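Local coordinates for tetraacyldisaccharide 4'-kinase (Aquifex aeolicus, PDB 4EHX), which probably transfers the gamma-phosphate of ATP to the 4'-position of a tetraacyldisaccharide 1-phosphate, forming lipid IVA at the membrane interface, at residues F141-L155 and E172-T186. Residues are numbered along the deposited sequence; the frame is centred on the assembly and turned at random.
Sequences FQHRKLHRDLNILLL and EPLKEIRRADALVLT
Phe141 lays its ring flat against the Arg179 guanidinium, centres 4.3 Å apart. With CG beside the carbonyl carbon (chi1 -166°), ring and carbonyl meet the same guanidinium, Phe141 O accepting from Arg179 NH2 at 2.9 Å. Gln142 NE2 reaches the anti side of Glu172 OE1 (2.8 Å), whose syn lone pair takes Arg179 NH2; Arg179 grips the Glu172 carboxylate end-on, and its NH1 also forms a salt bridge to Glu176 OE2. Arg144 runs over the other guanidinium face, its own plane lying on Arg179 CD; Asp25 of helix 7-25 pairs with Arg144. Asn151 ND2 donates to Arg179 O from above the carbonyl plane (3.0 Å), and Asn151 N donates to Asp181 OD2 (2.7 Å). From Ile152 to Leu155 the chain pairs in parallel with Ala182-Leu185 in the P-loop kinase core. Ile152 CG2 touches Val184 CG2 (3.6 Å) on one face, with Leu154 near the predicted ATP-binding Lys51; on the other, Leu153 and Leu155 pack against Ile177. A leucine in place of Arg179 would probably leave Glu172 and Glu176 without their shared cation and Phe141 O without its guanidinium donor. The Glu172-Glu176-Arg179 salt-bridge network probably keeps Arg179 charged and, with Phe141, fixes its guanidinium's rotation, tying the loop before strand 150-155 to 3-10 segment 174-179.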
loop_
_atom_site.group_PDB
_atom_site.type_symbol
_atom_site.label_atom_id
_atom_site.label_comp_id
_atom_site.label_asym_id
_atom_site.label_seq_id
_atom_site.Cartn_x
_atom_site.Cartn_y
_atom_site.Cartn_z
ATOM N N PHE A 141 4.664 -9.578 3.265
ATOM C CA PHE A 141 4.328 -10.718 4.159
ATOM C C PHE A 141 4.597 -12.110 3.549
ATOM O O PHE A 141 5.073 -13.027 4.232
ATOM C CB PHE A 141 2.865 -10.642 4.644
ATOM C CG PHE A 141 2.554 -11.556 5.806
ATOM C CD1 PHE A 141 2.999 -11.254 7.094
ATOM C CD2 PHE A 141 1.792 -12.698 5.623
ATOM C CE1 PHE A 141 2.698 -12.104 8.177
ATOM C CE2 PHE A 141 1.471 -13.542 6.695
ATOM C CZ PHE A 141 1.932 -13.245 7.970
ATOM N N GLN A 142 4.289 -12.267 2.270
ATOM C CA GLN A 142 4.508 -13.538 1.571
ATOM C C GLN A 142 5.954 -13.750 1.081
ATOM O O GLN A 142 6.319 -14.859 0.665
ATOM C CB GLN A 142 3.560 -13.635 0.368
ATOM C CG GLN A 142 2.091 -13.880 0.736
ATOM C CD GLN A 142 1.397 -12.638 1.275
ATOM O OE1 GLN A 142 1.606 -11.525 0.780
ATOM N NE2 GLN A 142 0.565 -12.823 2.285
ATOM N N HIS A 143 6.768 -12.697 1.092
ATOM C CA HIS A 143 8.121 -12.799 0.534
ATOM C C HIS A 143 9.110 -13.374 1.552
ATOM O O HIS A 143 10.038 -12.687 1.992
ATOM C CB HIS A 143 8.604 -11.442 -0.007
ATOM C CG HIS A 143 9.753 -11.562 -0.964
ATOM N ND1 HIS A 143 9.590 -11.980 -2.269
ATOM C CD2 HIS A 143 11.080 -11.333 -0.807
ATOM C CE1 HIS A 143 10.767 -12.011 -2.873
ATOM N NE2 HIS A 143 11.689 -11.624 -2.007
ATOM N N ARG A 144 8.916 -14.642 1.913
ATOM C CA ARG A 144 9.591 -15.215 3.075
ATOM C C ARG A 144 11.081 -15.426 2.864
ATOM O O ARG A 144 11.833 -15.574 3.832
ATOM C CB ARG A 144 8.919 -16.523 3.496
ATOM C CG ARG A 144 7.469 -16.325 3.932
ATOM C CD ARG A 144 6.866 -17.594 4.535
ATOM N NE ARG A 144 7.487 -17.971 5.810
ATOM C CZ ARG A 144 7.160 -19.065 6.497
ATOM N NH1 ARG A 144 6.211 -19.887 6.039
ATOM N NH2 ARG A 144 7.782 -19.352 7.633
ATOM N N LYS A 145 11.501 -15.419 1.602
ATOM C CA LYS A 145 12.917 -15.538 1.263
ATOM C C LYS A 145 13.751 -14.404 1.868
ATOM O O LYS A 145 14.956 -14.544 2.024
ATOM C CB LYS A 145 13.116 -15.566 -0.266
ATOM C CG LYS A 145 14.558 -15.843 -0.708
ATOM C CD LYS A 145 14.873 -15.324 -2.122
ATOM C CE LYS A 145 13.856 -15.753 -3.157
ATOM N NZ LYS A 145 14.420 -15.684 -4.559
ATOM N N LEU A 146 13.124 -13.271 2.187
ATOM C CA LEU A 146 13.870 -12.177 2.820
ATOM C C LEU A 146 13.547 -12.065 4.297
ATOM O O LEU A 146 12.384 -11.872 4.672
ATOM C CB LEU A 146 13.630 -10.828 2.117
ATOM C CG LEU A 146 14.292 -9.584 2.737
ATOM C CD1 LEU A 146 15.810 -9.732 2.814
ATOM C CD2 LEU A 146 13.941 -8.328 1.893
ATOM N N HIS A 147 14.569 -12.201 5.141
ATOM C CA HIS A 147 14.364 -12.027 6.574
ATOM C C HIS A 147 13.815 -10.638 6.851
ATOM O O HIS A 147 14.297 -9.659 6.271
ATOM C CB HIS A 147 15.673 -12.162 7.362
ATOM C CG HIS A 147 15.517 -11.814 8.814
ATOM N ND1 HIS A 147 14.874 -12.643 9.709
ATOM C CD2 HIS A 147 15.856 -10.704 9.513
ATOM C CE1 HIS A 147 14.842 -12.069 10.899
ATOM N NE2 HIS A 147 15.433 -10.891 10.807
ATOM N N ARG A 148 12.826 -10.547 7.735
ATOM C CA ARG A 148 12.429 -9.243 8.275
ATOM C C ARG A 148 12.553 -9.247 9.793
ATOM O O ARG A 148 12.239 -10.232 10.451
ATOM C CB ARG A 148 11.026 -8.794 7.792
ATOM C CG ARG A 148 9.809 -9.550 8.347
ATOM C CD ARG A 148 9.735 -11.030 7.907
ATOM N NE ARG A 148 10.018 -11.173 6.466
ATOM C CZ ARG A 148 9.142 -10.954 5.490
ATOM N NH1 ARG A 148 7.885 -10.636 5.769
ATOM N NH2 ARG A 148 9.514 -11.093 4.218
ATOM N N ASP A 149 13.030 -8.135 10.336
ATOM C CA ASP A 149 13.211 -7.979 11.776
ATOM C C ASP A 149 11.912 -7.618 12.499
ATOM O O ASP A 149 11.774 -7.830 13.710
ATOM C CB ASP A 149 14.276 -6.917 12.020
ATOM C CG ASP A 149 15.587 -7.279 11.356
ATOM O OD1 ASP A 149 16.297 -8.180 11.884
ATOM O OD2 ASP A 149 15.899 -6.691 10.297
ATOM N N LEU A 150 10.964 -7.073 11.748
ATOM C CA LEU A 150 9.653 -6.757 12.286
ATOM C C LEU A 150 8.622 -7.034 11.206
ATOM O O LEU A 150 8.574 -6.336 10.182
ATOM C CB LEU A 150 9.585 -5.289 12.730
ATOM C CG LEU A 150 8.253 -4.797 13.332
ATOM C CD1 LEU A 150 7.819 -5.660 14.518
ATOM C CD2 LEU A 150 8.348 -3.338 13.759
ATOM N N ASN A 151 7.801 -8.055 11.446
ATOM C CA ASN A 151 6.854 -8.549 10.457
ATOM C C ASN A 151 5.472 -8.029 10.800
ATOM O O ASN A 151 4.816 -8.556 11.697
ATOM C CB ASN A 151 6.858 -10.088 10.462
ATOM C CG ASN A 151 6.372 -10.662 9.159
ATOM O OD1 ASN A 151 6.344 -9.971 8.146
ATOM N ND2 ASN A 151 5.988 -11.932 9.169
ATOM N N ILE A 152 5.041 -6.983 10.107
ATOM C CA ILE A 152 3.778 -6.328 10.429
ATOM C C ILE A 152 2.687 -6.795 9.481
ATOM O O ILE A 152 2.821 -6.689 8.260
ATOM C CB ILE A 152 3.894 -4.809 10.346
ATOM C CG1 ILE A 152 5.007 -4.314 11.280
ATOM C CG2 ILE A 152 2.537 -4.165 10.721
ATOM C CD1 ILE A 152 5.251 -2.764 11.211
ATOM N N LEU A 153 1.611 -7.330 10.046
ATOM C CA LEU A 153 0.513 -7.838 9.240
ATOM C C LEU A 153 -0.722 -7.003 9.470
ATOM O O LEU A 153 -1.158 -6.820 10.613
ATOM C CB LEU A 153 0.194 -9.285 9.627
ATOM C CG LEU A 153 -0.990 -9.903 8.865
ATOM C CD1 LEU A 153 -0.647 -10.094 7.395
ATOM C CD2 LEU A 153 -1.434 -11.252 9.510
ATOM N N LEU A 154 -1.301 -6.514 8.383
ATOM C CA LEU A 154 -2.559 -5.765 8.461
ATOM C C LEU A 154 -3.702 -6.726 8.248
ATOM O O LEU A 154 -3.649 -7.569 7.342
ATOM C CB LEU A 154 -2.613 -4.677 7.384
ATOM C CG LEU A 154 -1.948 -3.339 7.737
ATOM C CD1 LEU A 154 -0.493 -3.517 8.146
ATOM C CD2 LEU A 154 -2.053 -2.394 6.532
ATOM N N LEU A 155 -4.733 -6.584 9.073
ATOM C CA LEU A 155 -5.926 -7.419 9.005
ATOM C C LEU A 155 -7.161 -6.547 9.055
ATOM O O LEU A 155 -7.282 -5.710 9.947
ATOM C CB LEU A 155 -5.993 -8.341 10.221
ATOM C CG LEU A 155 -5.380 -9.736 10.274
ATOM C CD1 LEU A 155 -5.828 -10.347 11.591
ATOM C CD2 LEU A 155 -5.807 -10.617 9.095
ATOM N N GLU A 172 -3.370 -16.413 1.553
ATOM C CA GLU A 172 -2.897 -17.489 2.434
ATOM C C GLU A 172 -3.948 -17.755 3.492
ATOM O O GLU A 172 -4.704 -16.846 3.855
ATOM C CB GLU A 172 -1.643 -17.074 3.205
ATOM C CG GLU A 172 -0.522 -16.532 2.411
ATOM C CD GLU A 172 0.708 -16.359 3.271
ATOM O OE1 GLU A 172 1.050 -15.203 3.608
ATOM O OE2 GLU A 172 1.320 -17.393 3.627
ATOM N N PRO A 173 -3.962 -18.983 4.037
ATOM C CA PRO A 173 -4.891 -19.368 5.102
ATOM C C PRO A 173 -4.678 -18.503 6.324
ATOM O O PRO A 173 -3.558 -18.055 6.572
ATOM C CB PRO A 173 -4.473 -20.802 5.429
ATOM C CG PRO A 173 -3.821 -21.303 4.188
ATOM C CD PRO A 173 -3.146 -20.123 3.569
ATOM N N LEU A 174 -5.747 -18.279 7.082
ATOM C CA LEU A 174 -5.683 -17.451 8.284
ATOM C C LEU A 174 -4.697 -17.961 9.345
ATOM O O LEU A 174 -4.223 -17.183 10.164
ATOM C CB LEU A 174 -7.083 -17.290 8.887
ATOM C CG LEU A 174 -8.132 -16.522 8.073
ATOM C CD1 LEU A 174 -9.510 -16.619 8.740
ATOM C CD2 LEU A 174 -7.725 -15.059 7.878
ATOM N N LYS A 175 -4.387 -19.259 9.351
ATOM C CA LYS A 175 -3.418 -19.773 10.325
ATOM C C LYS A 175 -2.063 -19.059 10.217
ATOM O O LYS A 175 -1.297 -19.010 11.181
ATOM C CB LYS A 175 -3.217 -21.295 10.182
ATOM C CG LYS A 175 -2.409 -21.713 8.955
ATOM C CD LYS A 175 -2.221 -23.247 8.868
ATOM C CE LYS A 175 -1.302 -23.596 7.695
ATOM N NZ LYS A 175 -0.958 -25.053 7.626
ATOM N N GLU A 176 -1.764 -18.517 9.042
ATOM C CA GLU A 176 -0.487 -17.835 8.819
ATOM C C GLU A 176 -0.372 -16.492 9.535
ATOM O O GLU A 176 0.679 -15.860 9.528
ATOM C CB GLU A 176 -0.210 -17.680 7.320
ATOM C CG GLU A 176 -0.089 -19.018 6.604
ATOM C CD GLU A 176 1.026 -19.890 7.167
ATOM O OE1 GLU A 176 0.918 -21.126 7.054
ATOM O OE2 GLU A 176 2.018 -19.346 7.711
ATOM N N ILE A 177 -1.453 -16.055 10.159
ATOM C CA ILE A 177 -1.368 -14.925 11.079
ATOM C C ILE A 177 -0.247 -15.154 12.103
ATOM O O ILE A 177 0.382 -14.208 12.576
ATOM C CB ILE A 177 -2.728 -14.673 11.772
ATOM C CG1 ILE A 177 -3.691 -14.028 10.770
ATOM C CG2 ILE A 177 -2.566 -13.772 13.010
ATOM C CD1 ILE A 177 -5.147 -14.002 11.229
ATOM N N ARG A 178 0.030 -16.416 12.418
ATOM C CA ARG A 178 1.103 -16.739 13.358
ATOM C C ARG A 178 2.487 -16.177 12.990
ATOM O O ARG A 178 3.338 -16.005 13.868
ATOM C CB ARG A 178 1.194 -18.259 13.586
ATOM C CG ARG A 178 1.698 -19.063 12.389
ATOM C CD ARG A 178 1.535 -20.564 12.674
ATOM N NE ARG A 178 1.903 -21.392 11.527
ATOM C CZ ARG A 178 1.498 -22.651 11.350
ATOM N NH1 ARG A 178 0.701 -23.226 12.245
ATOM N NH2 ARG A 178 1.881 -23.334 10.277
ATOM N N ARG A 179 2.729 -15.915 11.705
ATOM C CA ARG A 179 4.029 -15.359 11.282
ATOM C C ARG A 179 4.233 -13.895 11.676
ATOM O O ARG A 179 5.365 -13.415 11.699
ATOM C CB ARG A 179 4.256 -15.492 9.774
ATOM C CG ARG A 179 4.107 -16.898 9.235
ATOM C CD ARG A 179 4.913 -17.074 7.951
ATOM N NE ARG A 179 4.612 -16.108 6.877
ATOM C CZ ARG A 179 3.702 -16.290 5.915
ATOM N NH1 ARG A 179 2.952 -17.388 5.885
ATOM N NH2 ARG A 179 3.544 -15.375 4.964
ATOM N N ALA A 180 3.148 -13.187 11.976
ATOM C CA ALA A 180 3.243 -11.776 12.331
ATOM C C ALA A 180 3.965 -11.531 13.651
ATOM O O ALA A 180 3.784 -12.274 14.606
ATOM C CB ALA A 180 1.843 -11.131 12.375
ATOM N N ASP A 181 4.771 -10.469 13.701
ATOM C CA ASP A 181 5.288 -9.972 14.971
ATOM C C ASP A 181 4.320 -8.984 15.584
ATOM O O ASP A 181 4.290 -8.793 16.801
ATOM C CB ASP A 181 6.629 -9.274 14.772
ATOM C CG ASP A 181 7.706 -10.217 14.331
ATOM O OD1 ASP A 181 7.828 -11.312 14.934
ATOM O OD2 ASP A 181 8.433 -9.858 13.386
ATOM N N ALA A 182 3.563 -8.310 14.725
ATOM C CA ALA A 182 2.621 -7.292 15.172
ATOM C C ALA A 182 1.435 -7.308 14.224
ATOM O O ALA A 182 1.598 -7.535 13.017
ATOM C CB ALA A 182 3.276 -5.903 15.175
ATOM N N LEU A 183 0.246 -7.088 14.773
ATOM C CA LEU A 183 -0.967 -6.976 13.967
ATOM C C LEU A 183 -1.490 -5.548 13.954
ATOM O O LEU A 183 -1.535 -4.884 14.986
ATOM C CB LEU A 183 -2.074 -7.882 14.510
ATOM C CG LEU A 183 -1.827 -9.387 14.428
ATOM C CD1 LEU A 183 -3.011 -10.141 15.000
ATOM C CD2 LEU A 183 -1.583 -9.798 12.997
ATOM N N VAL A 184 -1.910 -5.099 12.782
ATOM C CA VAL A 184 -2.567 -3.807 12.649
ATOM C C VAL A 184 -3.971 -4.090 12.159
ATOM O O VAL A 184 -4.150 -4.652 11.074
ATOM C CB VAL A 184 -1.838 -2.885 11.637
ATOM C CG1 VAL A 184 -2.608 -1.555 11.468
ATOM C CG2 VAL A 184 -0.407 -2.594 12.115
ATOM N N LEU A 185 -4.957 -3.735 12.981
ATOM C CA LEU A 185 -6.353 -4.026 12.687
ATOM C C LEU A 185 -6.952 -2.822 11.985
ATOM O O LEU A 185 -7.206 -1.794 12.609
ATOM C CB LEU A 185 -7.120 -4.335 13.969
ATOM C CG LEU A 185 -6.554 -5.417 14.902
ATOM C CD1 LEU A 185 -7.541 -5.722 16.031
ATOM C CD2 LEU A 185 -6.188 -6.702 14.161
ATOM N N THR A 186 -7.178 -2.961 10.686
ATOM C CA THR A 186 -7.504 -1.823 9.824
ATOM C C THR A 186 -9.003 -1.586 9.580
ATOM O O THR A 186 -9.863 -2.403 9.945
ATOM C CB THR A 186 -6.829 -2.007 8.457
ATOM O OG1 THR A 186 -7.321 -3.220 7.869
ATOM C CG2 THR A 186 -5.292 -2.111 8.614
HETATM O O HOH W 1 5.879 -13.576 6.789
HETATM O O HOH W 2 10.243 -11.284 12.049
#